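Local coordinates for hypothetical protein (Bacteroides thetaiotaomicron, PDB 2OMK) that probably transfers a pyrophosphate group from ATP to thiamin, making thiamin diphosphate, as a thiamin pyrophosphokinase, at residues A[142-147]-A[222-227]. The protein carries 1 engineered substitution. Numbering follows the deposited sequence.
Sequences LLVEYM and TGEYLV
Val144 and Glu224 are the nearest pair of CA atoms across the segments, 7.2 Å apart, where the axes of helix segment 142-147 and strand segment 224-227 come within 8.9 Å, their N-to-C directions 122° apart. No hydrogen bond joins the two segments; carbon atoms carry the contact. Val144 swings CG1 anti to its backbone N (chi1 176°), and that methyl lies 4.1 Å from Glu224 CB and equally close to Glu224 CG. Glu224 therefore meets the helix with its aliphatic stem. The bend at chi2 (84°) turns the carboxylate off the line of that stem, and both oxygens have polar partners: OE1 makes a long, weak ion pair with Arg148, and OE2 a weak hydrogen bond with Ser166. Met147 CE lies 3.8 Å from Glu224 CG, but Met147 has two conformers and this touch is doubtful. Farther along the strand, Leu143 and Leu226 cross at about a right angle and meet through single methyls, CD1 to CD1 at 4.0 Å. Phe162 packs against both leucines, and Phe184 against Val144 and Leu226, so the apolar layer continues past the two segments. The CB of Tyr225 points away from the helix. This is helix-on-sheet packing joining parts assigned to the catalytic and substrate-binding families: helix 133-148, the connection of a beta-alpha-beta crossover between parallel strands 122-126 and 152-156, packs on strand 224-230, which belongs to the same mixed sheet as those two strands and runs antiparallel to its neighbours.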
ATOM      1  N   LEU A 142       3.050   8.656   5.790  1.00  8.49           N
ATOM      2  CA  LEU A 142       3.360  10.079   5.980  1.00  8.59           C
ATOM      3  C   LEU A 142       2.167  10.914   6.421  1.00  9.19           C
ATOM      4  O   LEU A 142       2.334  11.986   7.026  1.00  8.42           O
ATOM      5  CB  LEU A 142       4.005  10.658   4.713  1.00  9.31           C
ATOM      6  CG  LEU A 142       5.492  10.300   4.570  1.00  8.78           C
ATOM      7  CD1 LEU A 142       5.958  10.471   3.110  1.00  7.67           C
ATOM      8  CD2 LEU A 142       6.352  11.132   5.516  1.00 11.39           C
ATOM      9  N   LEU A 143       0.963  10.419   6.136  1.00  8.55           N
ATOM     10  CA  LEU A 143      -0.270  11.095   6.557  1.00  8.20           C
ATOM     11  C   LEU A 143      -0.287  11.390   8.056  1.00  8.89           C
ATOM     12  O   LEU A 143      -0.755  12.442   8.484  1.00  8.13           O
ATOM     13  CB  LEU A 143      -1.498  10.264   6.178  1.00  8.54           C
ATOM     14  CG  LEU A 143      -1.859  10.249   4.685  1.00  7.79           C
ATOM     15  CD1 LEU A 143      -2.938   9.200   4.418  1.00  7.61           C
ATOM     16  CD2 LEU A 143      -2.337  11.622   4.215  1.00 10.71           C
ATOM     17  N   VAL A 144       0.245  10.461   8.839  1.00  9.29           N
ATOM     18  CA  VAL A 144       0.370  10.648  10.286  1.00 10.87           C
ATOM     19  C   VAL A 144       1.247  11.863  10.614  1.00 10.02           C
ATOM     20  O   VAL A 144       0.872  12.683  11.459  1.00 10.09           O
ATOM     21  CB  VAL A 144       0.885   9.362  10.989  1.00 10.83           C
ATOM     22  CG1 VAL A 144       1.108   9.606  12.473  1.00 14.80           C
ATOM     23  CG2 VAL A 144      -0.116   8.217  10.795  1.00 13.49           C
ATOM     24  N   GLU A 145       2.390  11.996   9.937  1.00 10.30           N
ATOM     25  CA  GLU A 145       3.262  13.166  10.135  1.00 10.14           C
ATOM     26  C   GLU A 145       2.564  14.477   9.758  1.00 10.76           C
ATOM     27  O   GLU A 145       2.667  15.481  10.484  1.00 10.67           O
ATOM     28  CB  GLU A 145       4.588  13.045   9.359  1.00 11.24           C
ATOM     29  CG  GLU A 145       5.290  11.670   9.416  1.00 11.35           C
ATOM     30  CD  GLU A 145       5.701  11.234  10.815  1.00 14.34           C
ATOM     31  OE1 GLU A 145       5.657  12.058  11.756  1.00 15.68           O
ATOM     32  OE2 GLU A 145       6.090  10.055  10.977  1.00 12.77           O
ATOM     33  N   TYR A 146       1.866  14.483   8.622  1.00  9.71           N
ATOM     34  CA  TYR A 146       1.199  15.712   8.177  1.00  9.57           C
ATOM     35  C   TYR A 146       0.133  16.170   9.172  1.00 10.47           C
ATOM     36  O   TYR A 146       0.009  17.375   9.461  1.00 10.86           O
ATOM     37  CB  TYR A 146       0.583  15.542   6.783  1.00  9.06           C
ATOM     38  CG  TYR A 146       1.526  15.005   5.730  1.00  8.67           C
ATOM     39  CD1 TYR A 146       2.906  15.266   5.775  1.00  7.12           C
ATOM     40  CD2 TYR A 146       1.030  14.244   4.675  1.00  8.58           C
ATOM     41  CE1 TYR A 146       3.767  14.750   4.787  1.00  9.19           C
ATOM     42  CE2 TYR A 146       1.866  13.736   3.693  1.00  8.00           C
ATOM     43  CZ  TYR A 146       3.222  13.990   3.747  1.00  8.63           C
ATOM     44  OH  TYR A 146       4.027  13.479   2.763  1.00  9.36           O
ATOM     45  N   MET A 147      -0.620  15.216   9.710  0.50 10.09           N
ATOM     46  CA  MET A 147      -1.639  15.520  10.705  0.50 10.76           C
ATOM     47  C   MET A 147      -0.992  16.132  11.945  0.50 11.67           C
ATOM     48  O   MET A 147      -1.437  17.163  12.439  0.50 11.47           O
ATOM     49  CB  MET A 147      -2.407  14.256  11.076  0.50 10.74           C
ATOM     50  CG  MET A 147      -3.492  14.467  12.112  0.50 10.82           C
ATOM     51  SD  MET A 147      -4.131  12.890  12.688  0.50 10.29           S
ATOM     52  CE  MET A 147      -2.628  12.072  13.216  0.50 10.41           C
ATOM     53  N   THR A 222      -6.186   6.625  22.790  1.00 18.96           N
ATOM     54  CA  THR A 222      -5.162   7.644  22.919  1.00 18.94           C
ATOM     55  C   THR A 222      -4.046   7.295  21.956  1.00 18.69           C
ATOM     56  O   THR A 222      -3.503   6.197  22.005  1.00 18.91           O
ATOM     57  CB  THR A 222      -4.588   7.701  24.351  1.00 18.99           C
ATOM     58  OG1 THR A 222      -5.660   7.890  25.278  1.00 21.72           O
ATOM     59  CG2 THR A 222      -3.595   8.851  24.488  1.00 19.78           C
ATOM     60  N   GLY A 223      -3.709   8.232  21.078  1.00 18.95           N
ATOM     61  CA  GLY A 223      -2.620   8.023  20.141  1.00 17.68           C
ATOM     62  C   GLY A 223      -3.091   8.102  18.704  1.00 17.19           C
ATOM     63  O   GLY A 223      -4.231   8.486  18.428  1.00 17.78           O
ATOM     64  N   GLU A 224      -2.203   7.720  17.799  1.00 15.89           N
ATOM     65  CA  GLU A 224      -2.395   7.961  16.372  1.00 15.44           C
ATOM     66  C   GLU A 224      -2.741   6.677  15.650  1.00 13.55           C
ATOM     67  O   GLU A 224      -2.241   5.603  15.986  1.00 13.99           O
ATOM     68  CB  GLU A 224      -1.126   8.577  15.774  1.00 16.33           C
ATOM     69  CG  GLU A 224      -0.996  10.092  16.006  1.00 20.28           C
ATOM     70  CD  GLU A 224      -0.387  10.459  17.349  1.00 25.55           C
ATOM     71  OE1 GLU A 224       0.704   9.942  17.678  1.00 27.71           O
ATOM     72  OE2 GLU A 224      -0.989  11.288  18.069  1.00 27.90           O
ATOM     73  N   TYR A 225      -3.612   6.795  14.657  1.00 12.10           N
ATOM     74  CA  TYR A 225      -3.944   5.665  13.813  1.00 11.71           C
ATOM     75  C   TYR A 225      -4.406   6.164  12.465  1.00 11.17           C
ATOM     76  O   TYR A 225      -4.523   7.369  12.236  1.00 11.63           O
ATOM     77  CB  TYR A 225      -5.013   4.771  14.458  1.00 12.30           C
ATOM     78  CG  TYR A 225      -6.282   5.475  14.903  1.00 11.16           C
ATOM     79  CD1 TYR A 225      -7.479   5.307  14.205  1.00 12.31           C
ATOM     80  CD2 TYR A 225      -6.289   6.300  16.033  1.00 13.48           C
ATOM     81  CE1 TYR A 225      -8.653   5.945  14.623  1.00 12.16           C
ATOM     82  CE2 TYR A 225      -7.447   6.936  16.451  1.00 12.67           C
ATOM     83  CZ  TYR A 225      -8.629   6.747  15.756  1.00 12.79           C
ATOM     84  OH  TYR A 225      -9.772   7.385  16.187  1.00 12.89           O
ATOM     85  N   LEU A 226      -4.656   5.221  11.576  1.00 10.90           N
ATOM     86  CA  LEU A 226      -5.081   5.536  10.231  1.00 10.97           C
ATOM     87  C   LEU A 226      -6.345   4.730   9.949  1.00 10.08           C
ATOM     88  O   LEU A 226      -6.428   3.547  10.302  1.00 11.03           O
ATOM     89  CB  LEU A 226      -3.960   5.139   9.288  1.00 12.06           C
ATOM     90  CG  LEU A 226      -3.935   5.451   7.801  1.00 15.21           C
ATOM     91  CD1 LEU A 226      -3.910   6.951   7.553  1.00 17.24           C
ATOM     92  CD2 LEU A 226      -2.681   4.803   7.258  1.00 16.35           C
ATOM     93  N   VAL A 227      -7.331   5.377   9.336  1.00 10.10           N
ATOM     94  CA  VAL A 227      -8.567   4.711   8.928  1.00  9.84           C
ATOM     95  C   VAL A 227      -8.641   4.699   7.401  1.00  9.69           C
ATOM     96  O   VAL A 227      -8.402   5.724   6.761  1.00  8.57           O
ATOM     97  CB  VAL A 227      -9.823   5.389   9.543  1.00 10.89           C
ATOM     98  CG1 VAL A 227     -11.110   4.763   9.015  1.00 11.75           C
ATOM     99  CG2 VAL A 227      -9.788   5.285  11.081  1.00 10.50           C
TER